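Local coordinates for hypothetical protein PA2201 (Pseudomonas aeruginosa, PDB 2FEF), which is of unknown function but probably acts as an immunity protein against a PoNe-type DNase toxin, at residues 167-170 and 171-175. Sequence-based numbering, arbitrary orientation.
Sequences ALVE and EVLQF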
loop_
_atom_site.group_PDB
_atom_site.type_symbol
_atom_site.label_atom_id
_atom_site.label_comp_id
_atom_site.label_asym_id
_atom_site.label_seq_id
_atom_site.Cartn_x
_atom_site.Cartn_y
_atom_site.Cartn_z
ATOM N N ALA B 167 0.541 29.577 -10.615
ATOM C CA ALA B 167 0.823 28.373 -11.429
ATOM C C ALA B 167 -0.201 27.268 -11.178
ATOM O O ALA B 167 -0.590 26.542 -12.108
ATOM C CB ALA B 167 2.221 27.836 -11.177
ATOM N N LEU B 168 -0.606 27.113 -9.922
ATOM C CA LEU B 168 -1.683 26.165 -9.596
ATOM C C LEU B 168 -2.945 26.436 -10.402
ATOM O O LEU B 168 -3.482 25.538 -11.037
ATOM C CB LEU B 168 -1.987 26.141 -8.074
ATOM C CG LEU B 168 -0.861 25.592 -7.187
ATOM C CD1 LEU B 168 -1.146 25.876 -5.733
ATOM C CD2 LEU B 168 -0.644 24.089 -7.393
ATOM N N VAL B 169 -3.443 27.660 -10.364
ATOM C CA VAL B 169 -4.619 28.018 -11.160
ATOM C C VAL B 169 -4.390 27.789 -12.671
ATOM O O VAL B 169 -5.232 27.197 -13.339
ATOM C CB VAL B 169 -5.064 29.439 -10.841
ATOM C CG1 VAL B 169 -6.166 29.869 -11.740
ATOM C CG2 VAL B 169 -5.556 29.508 -9.327
ATOM N N GLU B 170 -3.262 28.246 -13.212
ATOM C CA GLU B 170 -3.016 28.026 -14.648
ATOM C C GLU B 170 -2.859 26.542 -15.044
ATOM O O GLU B 170 -3.510 26.064 -15.984
ATOM C CB GLU B 170 -1.798 28.809 -15.158
ATOM C CG GLU B 170 -1.474 28.410 -16.621
ATOM C CD GLU B 170 -0.358 29.190 -17.227
ATOM O OE1 GLU B 170 0.492 29.677 -16.471
ATOM O OE2 GLU B 170 -0.335 29.307 -18.473
ATOM N N GLU B 171 -1.957 25.845 -14.370
ATOM C CA GLU B 171 -1.492 24.538 -14.836
ATOM C C GLU B 171 -2.357 23.387 -14.308
ATOM O O GLU B 171 -2.618 22.412 -15.030
ATOM C CB GLU B 171 -0.035 24.308 -14.451
ATOM C CG GLU B 171 0.936 25.419 -14.936
ATOM C CD GLU B 171 2.435 25.016 -14.918
ATOM O OE1 GLU B 171 3.291 25.865 -14.547
ATOM O OE2 GLU B 171 2.775 23.860 -15.285
ATOM N N VAL B 172 -2.780 23.500 -13.054
ATOM C CA VAL B 172 -3.547 22.419 -12.421
ATOM C C VAL B 172 -5.046 22.569 -12.708
ATOM O O VAL B 172 -5.727 21.563 -13.005
ATOM C CB VAL B 172 -3.283 22.297 -10.880
ATOM C CG1 VAL B 172 -3.965 21.048 -10.299
ATOM C CG2 VAL B 172 -1.784 22.253 -10.568
ATOM N N LEU B 173 -5.573 23.797 -12.588
ATOM C CA LEU B 173 -7.012 24.015 -12.771
ATOM C C LEU B 173 -7.371 24.469 -14.179
ATOM O O LEU B 173 -8.551 24.473 -14.527
ATOM C CB LEU B 173 -7.574 25.030 -11.739
ATOM C CG LEU B 173 -7.189 24.865 -10.276
ATOM C CD1 LEU B 173 -7.947 25.918 -9.403
ATOM C CD2 LEU B 173 -7.439 23.481 -9.756
ATOM N N GLN B 174 -6.363 24.892 -14.955
ATOM C CA GLN B 174 -6.549 25.469 -16.300
ATOM C C GLN B 174 -7.576 26.597 -16.262
ATOM O O GLN B 174 -8.445 26.707 -17.141
ATOM C CB GLN B 174 -6.920 24.388 -17.332
ATOM C CG GLN B 174 -5.888 23.274 -17.444
ATOM C CD GLN B 174 -6.193 22.276 -18.565
ATOM O OE1 GLN B 174 -7.172 22.413 -19.306
ATOM N NE2 GLN B 174 -5.352 21.265 -18.684
ATOM N N PHE B 175 -7.478 27.429 -15.216
ATOM C CA PHE B 175 -8.350 28.574 -15.013
ATOM C C PHE B 175 -9.842 28.261 -14.955
ATOM O O PHE B 175 -10.664 29.151 -15.113
ATOM C CB PHE B 175 -8.051 29.706 -16.022
ATOM C CG PHE B 175 -6.869 30.557 -15.638
ATOM C CD1 PHE B 175 -7.009 31.593 -14.713
ATOM C CD2 PHE B 175 -5.634 30.341 -16.208
ATOM C CE1 PHE B 175 -5.917 32.388 -14.369
ATOM C CE2 PHE B 175 -4.535 31.129 -15.872
ATOM C CZ PHE B 175 -4.671 32.133 -14.946
#
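The F175 ring lays one face over V169 and E170. V169 CG1 sits 3.9 Å from the ring centroid in a CH-pi contact, displaced toward the rim, and its closest ring atom is F175 CD1 at 3.5 Å. CG1 is the branch anti to the V169 backbone N (chi1 174°), which brings it under the ring; CG2 is the branch that approaches L173 CD1. E170 N lies over the same ring face. On the same side of the ring plane, but at the opposite edge, F175 CE2 meets E170 CB at 3.7 Å. L168 and V172 lie side by side, with L168 CD2 3.8 Å from V172 CG2. On the E171 carboxylate, OE2 forms a salt bridge with R116 of helix 97-127.

The last turn of the helix widens here: the bonding goes from i+4 to i+5. E171 N bonds to A167 O at 2.7 Å, a regular helical bond. L168 O then accepts two bonds, from V172 N and, at 3.1 Å, from L173 N. F175 N reaches back to V169 O at 2.9 Å, and the bond is nearly straight (170°). Q174 and F175 both have positive phi, which turns the chain back over the last turn. V169 and F175 also touch L189 of helix 179-189. This is a helix C-terminus widened by a pi-type turn, with Q174 and F175 in the left-handed helical conformation, leading into the loop toward helix 179-189.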